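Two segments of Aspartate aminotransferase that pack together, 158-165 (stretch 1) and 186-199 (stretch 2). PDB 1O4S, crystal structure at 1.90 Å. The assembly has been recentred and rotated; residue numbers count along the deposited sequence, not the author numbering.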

ATOM      1  N   LYS B 158      22.702   0.743  29.692  1.00 36.44           N
ATOM      2  CA  LYS B 158      22.401  -0.678  29.550  1.00 36.70           C
ATOM      3  C   LYS B 158      22.585  -1.175  28.111  1.00 36.33           C
ATOM      4  O   LYS B 158      22.062  -2.226  27.763  1.00 36.34           O
ATOM      5  CB  LYS B 158      20.970  -0.962  30.047  1.00 36.96           C
ATOM      6  CG  LYS B 158      20.801  -0.858  31.567  1.00 39.31           C
ATOM      7  CD  LYS B 158      21.418  -2.070  32.290  1.00 40.99           C
ATOM      8  CE  LYS B 158      21.717  -1.767  33.771  1.00 43.36           C
ATOM      9  NZ  LYS B 158      20.484  -1.549  34.580  1.00 43.65           N
ATOM     10  N   ASN B 159      23.350  -0.439  27.300  1.00 35.99           N
ATOM     11  CA  ASN B 159      23.598  -0.767  25.894  1.00 35.99           C
ATOM     12  C   ASN B 159      22.308  -0.845  25.069  1.00 35.73           C
ATOM     13  O   ASN B 159      22.219  -1.596  24.090  1.00 35.58           O
ATOM     14  CB  ASN B 159      24.399  -2.081  25.750  1.00 36.42           C
ATOM     15  CG  ASN B 159      25.767  -2.049  26.461  1.00 38.25           C
ATOM     16  OD1 ASN B 159      26.180  -3.054  27.059  1.00 40.42           O
ATOM     17  ND2 ASN B 159      26.472  -0.908  26.394  1.00 37.74           N
ATOM     18  N   PHE B 160      21.322  -0.046  25.479  1.00 35.38           N
ATOM     19  CA  PHE B 160      19.969  -0.049  24.921  1.00 34.54           C
ATOM     20  C   PHE B 160      19.305  -1.432  24.886  1.00 34.87           C
ATOM     21  O   PHE B 160      18.486  -1.720  24.012  1.00 34.34           O
ATOM     22  CB  PHE B 160      19.972   0.603  23.540  1.00 34.06           C
ATOM     23  CG  PHE B 160      20.301   2.059  23.573  1.00 32.83           C
ATOM     24  CD1 PHE B 160      21.440   2.547  22.950  1.00 33.23           C
ATOM     25  CD2 PHE B 160      19.462   2.957  24.216  1.00 32.71           C
ATOM     26  CE1 PHE B 160      21.725   3.919  22.950  1.00 31.51           C
ATOM     27  CE2 PHE B 160      19.747   4.319  24.234  1.00 32.34           C
ATOM     28  CZ  PHE B 160      20.892   4.797  23.592  1.00 31.75           C
ATOM     29  N   GLN B 161      19.639  -2.270  25.861  1.00 35.10           N
ATOM     30  CA  GLN B 161      19.051  -3.600  25.982  1.00 35.80           C
ATOM     31  C   GLN B 161      17.801  -3.516  26.854  1.00 36.00           C
ATOM     32  O   GLN B 161      17.836  -2.953  27.953  1.00 35.45           O
ATOM     33  CB  GLN B 161      20.033  -4.608  26.586  1.00 36.07           C
ATOM     34  CG  GLN B 161      21.320  -4.806  25.782  1.00 36.88           C
ATOM     35  CD  GLN B 161      21.061  -5.432  24.414  1.00 38.52           C
ATOM     36  OE1 GLN B 161      20.207  -6.317  24.288  1.00 38.74           O
ATOM     37  NE2 GLN B 161      21.798  -4.982  23.404  1.00 35.95           N
ATOM     38  N   PRO B 162      16.691  -4.033  26.340  1.00 36.84           N
ATOM     39  CA  PRO B 162      15.446  -4.075  27.098  1.00 37.57           C
ATOM     40  C   PRO B 162      15.511  -5.084  28.245  1.00 38.13           C
ATOM     41  O   PRO B 162      16.208  -6.110  28.177  1.00 38.34           O
ATOM     42  CB  PRO B 162      14.417  -4.481  26.062  1.00 37.82           C
ATOM     43  CG  PRO B 162      15.176  -5.092  24.959  1.00 37.15           C
ATOM     44  CD  PRO B 162      16.540  -4.603  24.993  1.00 36.73           C
ATOM     45  N   SER B 163      14.783  -4.753  29.306  1.00 38.60           N
ATOM     46  CA  SER B 163      14.742  -5.543  30.517  1.00 38.54           C
ATOM     47  C   SER B 163      13.514  -6.460  30.462  1.00 38.74           C
ATOM     48  O   SER B 163      12.380  -5.991  30.420  1.00 38.43           O
ATOM     49  CB  SER B 163      14.709  -4.612  31.719  1.00 38.51           C
ATOM     50  OG  SER B 163      14.399  -5.333  32.889  1.00 38.00           O
ATOM     51  N   LEU B 164      13.761  -7.762  30.418  1.00 39.11           N
ATOM     52  CA  LEU B 164      12.708  -8.762  30.291  1.00 40.17           C
ATOM     53  C   LEU B 164      11.828  -8.760  31.528  1.00 41.03           C
ATOM     54  O   LEU B 164      10.592  -8.918  31.489  1.00 40.34           O
ATOM     55  CB  LEU B 164      13.358 -10.122  30.161  1.00 40.36           C
ATOM     56  CG  LEU B 164      12.483 -11.330  29.891  1.00 41.39           C
ATOM     57  CD1 LEU B 164      11.895 -11.234  28.493  1.00 41.08           C
ATOM     58  CD2 LEU B 164      13.333 -12.618  30.083  1.00 42.69           C
ATOM     59  N   GLU B 165      12.531  -8.590  32.632  1.00 42.29           N
ATOM     60  CA  GLU B 165      11.970  -8.472  33.952  1.00 43.29           C
ATOM     61  C   GLU B 165      10.904  -7.354  33.930  1.00 43.19           C
ATOM     62  O   GLU B 165       9.740  -7.590  34.247  1.00 43.04           O
ATOM     63  CB  GLU B 165      13.143  -8.199  34.937  1.00 43.94           C
ATOM     64  CG  GLU B 165      14.419  -9.094  34.731  1.00 45.39           C
ATOM     65  CD  GLU B 165      15.399  -8.714  33.564  1.00 45.14           C
ATOM     66  OE1 GLU B 165      15.741  -7.529  33.345  1.00 45.92           O
ATOM     67  OE2 GLU B 165      15.894  -9.629  32.867  1.00 43.17           O
ATOM     68  N   PRO B 186      17.088   3.457  15.920  1.00 29.60           N
ATOM     69  CA  PRO B 186      18.325   4.119  15.459  1.00 29.60           C
ATOM     70  C   PRO B 186      19.665   3.773  16.108  1.00 29.18           C
ATOM     71  O   PRO B 186      20.638   4.425  15.781  1.00 28.46           O
ATOM     72  CB  PRO B 186      18.027   5.566  15.818  1.00 29.58           C
ATOM     73  CG  PRO B 186      17.346   5.436  17.183  1.00 30.02           C
ATOM     74  CD  PRO B 186      16.538   4.145  17.108  1.00 29.90           C
ATOM     75  N   THR B 187      19.726   2.785  16.985  1.00 29.68           N
ATOM     76  CA  THR B 187      20.913   2.594  17.809  1.00 29.64           C
ATOM     77  C   THR B 187      21.934   1.665  17.209  1.00 30.21           C
ATOM     78  O   THR B 187      23.084   1.709  17.584  1.00 31.61           O
ATOM     79  CB  THR B 187      20.571   2.067  19.206  1.00 30.08           C
ATOM     80  OG1 THR B 187      19.952   0.780  19.117  1.00 29.45           O
ATOM     81  CG2 THR B 187      19.579   2.979  19.947  1.00 30.31           C
ATOM     82  N   GLY B 188      21.503   0.798  16.305  1.00 30.43           N
ATOM     83  CA  GLY B 188      22.341  -0.242  15.782  1.00 29.96           C
ATOM     84  C   GLY B 188      22.607  -1.401  16.696  1.00 30.22           C
ATOM     85  O   GLY B 188      23.441  -2.211  16.368  1.00 30.62           O
ATOM     86  N   VAL B 189      21.942  -1.497  17.842  1.00 30.92           N
ATOM     87  CA  VAL B 189      22.179  -2.628  18.722  1.00 30.95           C
ATOM     88  C   VAL B 189      21.415  -3.850  18.243  1.00 31.45           C
ATOM     89  O   VAL B 189      20.464  -3.764  17.464  1.00 29.60           O
ATOM     90  CB  VAL B 189      21.846  -2.366  20.215  1.00 31.33           C
ATOM     91  CG1 VAL B 189      22.606  -1.141  20.721  1.00 31.68           C
ATOM     92  CG2 VAL B 189      20.310  -2.260  20.450  1.00 30.46           C
ATOM     93  N   VAL B 190      21.869  -4.988  18.753  1.00 31.58           N
ATOM     94  CA  VAL B 190      21.333  -6.287  18.457  1.00 31.93           C
ATOM     95  C   VAL B 190      20.950  -6.868  19.819  1.00 32.72           C
ATOM     96  O   VAL B 190      21.743  -6.881  20.748  1.00 32.33           O
ATOM     97  CB  VAL B 190      22.430  -7.096  17.763  1.00 32.16           C
ATOM     98  CG1 VAL B 190      22.369  -8.557  18.106  1.00 34.74           C
ATOM     99  CG2 VAL B 190      22.432  -6.881  16.264  1.00 31.91           C
ATOM    100  N   TYR B 191      19.724  -7.348  19.940  1.00 33.83           N
ATOM    101  CA  TYR B 191      19.215  -7.855  21.200  1.00 33.64           C
ATOM    102  C   TYR B 191      19.809  -9.218  21.554  1.00 35.14           C
ATOM    103  O   TYR B 191      19.989 -10.071  20.691  1.00 34.40           O
ATOM    104  CB  TYR B 191      17.689  -7.935  21.154  1.00 33.41           C
ATOM    105  CG  TYR B 191      16.954  -6.601  21.218  1.00 32.09           C
ATOM    106  CD1 TYR B 191      17.631  -5.391  21.414  1.00 31.20           C
ATOM    107  CD2 TYR B 191      15.559  -6.558  21.118  1.00 31.44           C
ATOM    108  CE1 TYR B 191      16.925  -4.157  21.484  1.00 32.72           C
ATOM    109  CE2 TYR B 191      14.850  -5.331  21.205  1.00 31.43           C
ATOM    110  CZ  TYR B 191      15.545  -4.148  21.385  1.00 31.04           C
ATOM    111  OH  TYR B 191      14.876  -2.960  21.489  1.00 33.36           O
ATOM    112  N   ARG B 192      20.057  -9.401  22.857  1.00 36.86           N
ATOM    113  CA  ARG B 192      20.761 -10.536  23.407  1.00 38.53           C
ATOM    114  C   ARG B 192      19.868 -11.756  23.298  1.00 38.46           C
ATOM    115  O   ARG B 192      18.649 -11.652  23.377  1.00 38.04           O
ATOM    116  CB  ARG B 192      21.103 -10.281  24.897  1.00 39.85           C
ATOM    117  CG  ARG B 192      22.074  -9.098  25.192  1.00 43.97           C
ATOM    118  CD  ARG B 192      23.607  -9.408  24.982  1.00 49.42           C
ATOM    119  NE  ARG B 192      24.306  -9.862  26.202  1.00 52.22           N
ATOM    120  CZ  ARG B 192      25.605 -10.219  26.270  1.00 54.94           C
ATOM    121  NH1 ARG B 192      26.392 -10.200  25.191  1.00 56.15           N
ATOM    122  NH2 ARG B 192      26.122 -10.605  27.432  1.00 55.68           N
ATOM    123  N   ARG B 193      20.493 -12.911  23.124  1.00 38.68           N
ATOM    124  CA  ARG B 193      19.786 -14.167  22.977  1.00 39.10           C
ATOM    125  C   ARG B 193      18.927 -14.482  24.214  1.00 39.07           C
ATOM    126  O   ARG B 193      17.801 -14.938  24.098  1.00 38.80           O
ATOM    127  CB  ARG B 193      20.806 -15.285  22.725  1.00 39.42           C
ATOM    128  CG  ARG B 193      20.182 -16.662  22.587  1.00 41.59           C
ATOM    129  CD  ARG B 193      21.156 -17.781  22.263  1.00 44.55           C
ATOM    130  NE  ARG B 193      20.404 -19.013  21.989  1.00 47.84           N
ATOM    131  CZ  ARG B 193      20.120 -19.513  20.775  1.00 49.98           C
ATOM    132  NH1 ARG B 193      20.555 -18.921  19.650  1.00 49.87           N
ATOM    133  NH2 ARG B 193      19.400 -20.639  20.693  1.00 50.84           N
ATOM    134  N   GLU B 194      19.491 -14.245  25.394  1.00 39.32           N
ATOM    135  CA  GLU B 194      18.823 -14.462  26.684  1.00 39.38           C
ATOM    136  C   GLU B 194      17.493 -13.680  26.803  1.00 38.27           C
ATOM    137  O   GLU B 194      16.473 -14.216  27.257  1.00 37.69           O
ATOM    138  CB  GLU B 194      19.802 -14.157  27.854  1.00 40.21           C
ATOM    139  CG  GLU B 194      21.088 -13.356  27.489  1.00 43.15           C
ATOM    140  CD  GLU B 194      22.138 -14.128  26.642  1.00 46.65           C
ATOM    141  OE1 GLU B 194      22.749 -13.534  25.710  1.00 45.73           O
ATOM    142  OE2 GLU B 194      22.376 -15.339  26.908  1.00 50.70           O
ATOM    143  N   PHE B 195      17.502 -12.426  26.361  1.00 37.08           N
ATOM    144  CA  PHE B 195      16.290 -11.610  26.321  1.00 36.27           C
ATOM    145  C   PHE B 195      15.211 -12.230  25.397  1.00 35.85           C
ATOM    146  O   PHE B 195      14.065 -12.371  25.797  1.00 35.59           O
ATOM    147  CB  PHE B 195      16.625 -10.168  25.900  1.00 35.90           C
ATOM    148  CG  PHE B 195      15.412  -9.321  25.647  1.00 36.71           C
ATOM    149  CD1 PHE B 195      14.789  -8.644  26.694  1.00 36.84           C
ATOM    150  CD2 PHE B 195      14.877  -9.220  24.367  1.00 35.10           C
ATOM    151  CE1 PHE B 195      13.639  -7.874  26.458  1.00 38.10           C
ATOM    152  CE2 PHE B 195      13.753  -8.462  24.128  1.00 36.22           C
ATOM    153  CZ  PHE B 195      13.119  -7.785  25.174  1.00 36.57           C
ATOM    154  N   LEU B 196      15.606 -12.629  24.189  1.00 35.22           N
ATOM    155  CA  LEU B 196      14.693 -13.154  23.175  1.00 34.98           C
ATOM    156  C   LEU B 196      14.071 -14.494  23.551  1.00 34.72           C
ATOM    157  O   LEU B 196      12.884 -14.695  23.348  1.00 34.35           O
ATOM    158  CB  LEU B 196      15.435 -13.277  21.819  1.00 35.01           C
ATOM    159  CG  LEU B 196      15.988 -11.948  21.293  1.00 34.82           C
ATOM    160  CD1 LEU B 196      16.799 -12.139  20.023  1.00 35.68           C
ATOM    161  CD2 LEU B 196      14.815 -10.947  21.050  1.00 36.30           C
ATOM    162  N   GLU B 197      14.889 -15.413  24.064  1.00 34.62           N
ATOM    163  CA  GLU B 197      14.426 -16.705  24.605  1.00 34.94           C
ATOM    164  C   GLU B 197      13.400 -16.502  25.704  1.00 34.10           C
ATOM    165  O   GLU B 197      12.403 -17.227  25.784  1.00 34.34           O
ATOM    166  CB  GLU B 197      15.605 -17.526  25.186  1.00 35.09           C
ATOM    167  CG  GLU B 197      16.612 -17.970  24.132  1.00 38.09           C
ATOM    168  CD  GLU B 197      17.765 -18.799  24.674  1.00 41.88           C
ATOM    169  OE1 GLU B 197      18.361 -18.447  25.726  1.00 44.28           O
ATOM    170  OE2 GLU B 197      18.081 -19.815  24.025  1.00 44.67           O
ATOM    171  N   GLY B 198      13.664 -15.517  26.557  1.00 33.20           N
ATOM    172  CA  GLY B 198      12.775 -15.180  27.644  1.00 32.73           C
ATOM    173  C   GLY B 198      11.486 -14.571  27.140  1.00 32.20           C
ATOM    174  O   GLY B 198      10.415 -14.848  27.672  1.00 31.55           O
ATOM    175  N   LEU B 199      11.578 -13.765  26.083  1.00 32.30           N
ATOM    176  CA  LEU B 199      10.410 -13.088  25.558  1.00 32.20           C
ATOM    177  C   LEU B 199       9.491 -14.132  24.919  1.00 32.16           C
ATOM    178  O   LEU B 199       8.283 -14.072  25.043  1.00 31.45           O
ATOM    179  CB  LEU B 199      10.840 -12.028  24.547  1.00 32.79           C
ATOM    180  CG  LEU B 199      10.188 -10.643  24.444  1.00 33.93           C
ATOM    181  CD1 LEU B 199      10.182 -10.235  22.977  1.00 33.17           C
ATOM    182  CD2 LEU B 199       8.804 -10.540  25.029  1.00 33.94           C
TER
HETATM  183  O   HOH W   1      16.277  -0.926  22.403  1.00 44.66           O

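A side-chain amide can do for an irregular segment what a neighbouring strand does for a regular one: offer a donor and an acceptor to backbone groups that lie side by side. Gln161 is a clear example. Its NE2 donates to Val190 O at 3.3 Å with a nearly straight N-H...O angle of 159°, while its OE1 accepts a weak hydrogen bond from Arg192 N, 3.4 Å away with an angle of 142°. The two backbone groups flank Tyr191, so a single carboxamide spans that residue. The CA-to-CB bond of Gln161 points sideways, and two successive m rotamers bring the amide to the other stretch. OE1 also lies 3.5 Å from Arg192 CG, a contact that places the start of the arginine side chain against the amide.

A water adds a second polar link. It donates to Phe160 O at 2.8 Å and lies 2.6 Å from Tyr191 OH, joining a loop carbonyl to a phenol that does not reach it directly.

Around these bonds the segments run alongside each other in the same order, with Phe160 near Val189, Gln161 near Tyr191 and Leu164 near Phe195. Largely loop at first, each enters a helix toward its end: stretch 1 at Leu164, after the N-cap residue Ser163, and stretch 2 at Arg193, after Arg192.

The packing illustrates a further principle, that aliphatic C-H groups sit well over aromatic faces. Pro162 does this twice. Its CD lies 3.8 Å from the centroid of the Tyr191 ring, and its CG lies 3.6 Å from that of Phe195, each close to the ring normal. The rigid pyrrolidine thus serves two aromatic surfaces with adjacent carbons. At the other end of the contact the roles of the stretches are reversed: Thr187 CG2 sits over the face of Phe160, 3.8 Å from the ring centroid, while Val189 CG1 approaches the ring edge. The Thr187 hydroxyl is turned to other work, with OG1 accepting a hydrogen bond from Val189 N at 3.3 Å and so bracing the turn through Gly188.

Leu164 completes the apolar seam against the second helix. Its CB lies 4.0 Å from Phe195 CD1, its CD1 4.2 Å from Leu199 CB, and its CD2 3.6 Å from Gly198 CA. The last contact depends on the bare glycine, since an ideal CB there would fall 2.2 Å from Leu164 CD2. Together the two stretches bury 583 Å², counting both sides.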